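Putative chorismate mutase (Yersinia pestis biovar Microtus str. 91001, PDB 2GBB) catalyses the Claisen rearrangement of chorismate to prephenate as a secreted, all-helical enzyme, and may play some role in pathogenicity. Local coordinates at residues I111-K116 and F150-L155. Residue numbers count along the deposited sequence, not the author numbering.
Sequences IAEELK and FNQVKL
A chain that leaves a helix through a tight turn can lay its extended tail over another helix, and residues 150-155, ending helix 140-150, do so against helical residues 111-116. Phe150 to Val153 forms a type I beta turn, with Val153 N hydrogen-bonded to Phe150 O at 3.2 Å; from Val153 onward the backbone is extended. CA atoms pair Ile111 with Val153 at 8.0 Å and Ala112 with Leu155 at 6.9 Å. Leu115 N donates to Ile111 O at 2.9 Å, putting both side chains on the face toward the tail. No hydrogen bond crosses; contact is mainly apolar. Ile111 places CG1 3.7 Å from Phe150 CE1 at the ring edge and CG2 3.7 Å from Val153 CG1. Leu115 lays CD2 against Val153 O at 3.5 Å and CB 3.8 Å from Leu155 CG. Lys116 CG meets Leu155 CD2 at 3.7 Å. Lys154 NZ hydrogen-bonds Asn151 O, within the turn, at 3.1 Å. In this all-helical type II chorismate mutase chain, the C-terminal tail thus joins helix 93-117 to helix 55-82, whose Ser57, Ile58 and Leu61 touch Val153.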
ATOM      1  N   ILE A 111      -6.682 -28.187   7.696  1.00 29.68           N
ATOM      2  CA  ILE A 111      -6.171 -28.075   9.066  1.00 30.21           C
ATOM      3  C   ILE A 111      -6.851 -29.060  10.041  1.00 31.26           C
ATOM      4  O   ILE A 111      -6.172 -29.704  10.858  1.00 30.53           O
ATOM      5  CB  ILE A 111      -6.292 -26.623   9.620  1.00 29.72           C
ATOM      6  CG1 ILE A 111      -5.216 -25.719   8.988  1.00 29.03           C
ATOM      7  CG2 ILE A 111      -6.104 -26.619  11.131  1.00 28.25           C
ATOM      8  CD1 ILE A 111      -5.425 -24.176   9.251  1.00 29.68           C
ATOM      9  N   ALA A 112      -8.176 -29.168   9.959  1.00 32.21           N
ATOM     10  CA  ALA A 112      -8.929 -30.077  10.825  1.00 33.85           C
ATOM     11  C   ALA A 112      -8.461 -31.512  10.579  1.00 35.50           C
ATOM     12  O   ALA A 112      -8.062 -32.199  11.504  1.00 35.52           O
ATOM     13  CB  ALA A 112     -10.446 -29.960  10.566  1.00 33.43           C
ATOM     14  N   GLU A 113      -8.506 -31.955   9.323  1.00 36.80           N
ATOM     15  CA  GLU A 113      -7.959 -33.258   8.942  1.00 38.63           C
ATOM     16  C   GLU A 113      -6.545 -33.488   9.553  1.00 38.45           C
ATOM     17  O   GLU A 113      -6.310 -34.477  10.288  1.00 38.57           O
ATOM     18  CB  GLU A 113      -7.954 -33.395   7.410  1.00 39.09           C
ATOM     19  CG  GLU A 113      -7.758 -34.837   6.871  1.00 44.96           C
ATOM     20  CD  GLU A 113      -6.339 -35.086   6.274  1.00 51.76           C
ATOM     21  OE1 GLU A 113      -5.334 -34.711   6.919  1.00 53.08           O
ATOM     22  OE2 GLU A 113      -6.234 -35.674   5.155  1.00 55.87           O
ATOM     23  N   GLU A 114      -5.617 -32.573   9.289  1.00 38.15           N
ATOM     24  CA  GLU A 114      -4.248 -32.747   9.752  1.00 38.52           C
ATOM     25  C   GLU A 114      -4.121 -32.860  11.258  1.00 38.23           C
ATOM     26  O   GLU A 114      -3.334 -33.652  11.771  1.00 37.47           O
ATOM     27  CB  GLU A 114      -3.348 -31.629   9.220  1.00 38.54           C
ATOM     28  CG  GLU A 114      -3.220 -31.699   7.682  1.00 41.72           C
ATOM     29  CD  GLU A 114      -1.977 -31.020   7.139  1.00 45.82           C
ATOM     30  OE1 GLU A 114      -1.017 -30.796   7.913  1.00 48.96           O
ATOM     31  OE2 GLU A 114      -1.955 -30.706   5.933  1.00 47.46           O
ATOM     32  N   LEU A 115      -4.865 -32.018  11.959  1.00 38.51           N
ATOM     33  CA  LEU A 115      -4.886 -31.982  13.416  1.00 39.01           C
ATOM     34  C   LEU A 115      -5.375 -33.309  13.992  1.00 40.10           C
ATOM     35  O   LEU A 115      -4.895 -33.729  15.059  1.00 40.31           O
ATOM     36  CB  LEU A 115      -5.810 -30.859  13.899  1.00 38.64           C
ATOM     37  CG  LEU A 115      -5.246 -29.594  14.559  1.00 38.77           C
ATOM     38  CD1 LEU A 115      -3.749 -29.302  14.322  1.00 36.10           C
ATOM     39  CD2 LEU A 115      -6.163 -28.380  14.314  1.00 37.29           C
ATOM     40  N   LYS A 116      -6.351 -33.922  13.316  1.00 39.96           N
ATOM     41  CA  LYS A 116      -6.879 -35.245  13.698  1.00 42.49           C
ATOM     42  C   LYS A 116      -5.861 -36.372  13.415  1.00 43.02           C
ATOM     43  O   LYS A 116      -5.569 -37.188  14.284  1.00 43.62           O
ATOM     44  CB  LYS A 116      -8.209 -35.526  12.976  1.00 41.65           C
ATOM     45  CG  LYS A 116      -9.327 -34.584  13.394  1.00 43.89           C
ATOM     46  CD  LYS A 116     -10.487 -34.453  12.360  1.00 43.65           C
ATOM     47  CE  LYS A 116     -11.621 -33.653  12.992  1.00 45.43           C
ATOM     48  NZ  LYS A 116     -12.814 -33.386  12.113  1.00 45.32           N
ATOM     49  N   PHE A 150      -1.420 -20.188  12.514  1.00 30.12           N
ATOM     50  CA  PHE A 150      -1.798 -21.506  12.016  1.00 30.65           C
ATOM     51  C   PHE A 150      -1.581 -22.580  13.105  1.00 30.68           C
ATOM     52  O   PHE A 150      -2.418 -23.470  13.325  1.00 28.72           O
ATOM     53  CB  PHE A 150      -0.981 -21.771  10.746  1.00 30.05           C
ATOM     54  CG  PHE A 150      -0.794 -23.209  10.408  1.00 32.61           C
ATOM     55  CD1 PHE A 150      -1.770 -23.908   9.708  1.00 33.98           C
ATOM     56  CD2 PHE A 150       0.420 -23.858  10.727  1.00 34.89           C
ATOM     57  CE1 PHE A 150      -1.580 -25.278   9.374  1.00 33.47           C
ATOM     58  CE2 PHE A 150       0.623 -25.199  10.383  1.00 33.72           C
ATOM     59  CZ  PHE A 150      -0.399 -25.909   9.707  1.00 32.48           C
ATOM     60  N   ASN A 151      -0.466 -22.446  13.809  1.00 31.06           N
ATOM     61  CA  ASN A 151      -0.136 -23.350  14.911  1.00 32.95           C
ATOM     62  C   ASN A 151      -0.949 -23.152  16.169  1.00 32.99           C
ATOM     63  O   ASN A 151      -0.893 -23.988  17.096  1.00 32.74           O
ATOM     64  CB  ASN A 151       1.374 -23.269  15.218  1.00 34.57           C
ATOM     65  CG  ASN A 151       2.205 -24.030  14.179  1.00 37.49           C
ATOM     66  OD1 ASN A 151       1.827 -25.126  13.765  1.00 42.22           O
ATOM     67  ND2 ASN A 151       3.308 -23.445  13.740  1.00 41.59           N
ATOM     68  N   GLN A 152      -1.709 -22.055  16.199  1.00 32.61           N
ATOM     69  CA  GLN A 152      -2.613 -21.752  17.325  1.00 32.56           C
ATOM     70  C   GLN A 152      -3.978 -22.403  17.122  1.00 31.59           C
ATOM     71  O   GLN A 152      -4.751 -22.510  18.079  1.00 32.01           O
ATOM     72  CB  GLN A 152      -2.776 -20.229  17.519  1.00 32.79           C
ATOM     73  CG  GLN A 152      -1.499 -19.497  17.981  1.00 36.27           C
ATOM     74  CD  GLN A 152      -0.948 -20.061  19.255  1.00 41.16           C
ATOM     75  OE1 GLN A 152       0.248 -20.388  19.346  1.00 43.88           O
ATOM     76  NE2 GLN A 152      -1.812 -20.208  20.254  1.00 39.61           N
ATOM     77  N   VAL A 153      -4.267 -22.867  15.903  1.00 29.33           N
ATOM     78  CA  VAL A 153      -5.562 -23.487  15.638  1.00 29.02           C
ATOM     79  C   VAL A 153      -5.672 -24.882  16.296  1.00 30.20           C
ATOM     80  O   VAL A 153      -4.812 -25.738  16.077  1.00 30.02           O
ATOM     81  CB  VAL A 153      -5.836 -23.675  14.110  1.00 27.46           C
ATOM     82  CG1 VAL A 153      -7.206 -24.332  13.886  1.00 26.83           C
ATOM     83  CG2 VAL A 153      -5.683 -22.366  13.323  1.00 26.42           C
ATOM     84  N   LYS A 154      -6.756 -25.129  17.031  1.00 30.99           N
ATOM     85  CA  LYS A 154      -6.933 -26.410  17.773  1.00 32.13           C
ATOM     86  C   LYS A 154      -8.258 -27.037  17.422  1.00 31.72           C
ATOM     87  O   LYS A 154      -9.217 -26.351  17.076  1.00 30.88           O
ATOM     88  CB  LYS A 154      -6.910 -26.187  19.307  1.00 32.83           C
ATOM     89  CG  LYS A 154      -5.822 -25.248  19.895  1.00 35.81           C
ATOM     90  CD  LYS A 154      -4.426 -25.866  19.855  1.00 38.47           C
ATOM     91  CE  LYS A 154      -3.370 -24.859  20.304  1.00 38.92           C
ATOM     92  NZ  LYS A 154      -2.020 -25.183  19.726  1.00 42.67           N
ATOM     93  N   LEU A 155      -8.334 -28.345  17.586  1.00 32.72           N
ATOM     94  CA  LEU A 155      -9.598 -29.066  17.605  1.00 34.29           C
ATOM     95  C   LEU A 155     -10.460 -28.719  18.814  1.00 37.11           C
ATOM     96  O   LEU A 155      -9.952 -28.257  19.839  1.00 37.17           O
ATOM     97  CB  LEU A 155      -9.324 -30.563  17.647  1.00 34.46           C
ATOM     98  CG  LEU A 155      -8.596 -31.155  16.440  1.00 33.24           C
ATOM     99  CD1 LEU A 155      -7.949 -32.472  16.917  1.00 33.26           C
ATOM    100  CD2 LEU A 155      -9.556 -31.383  15.243  1.00 31.35           C
TER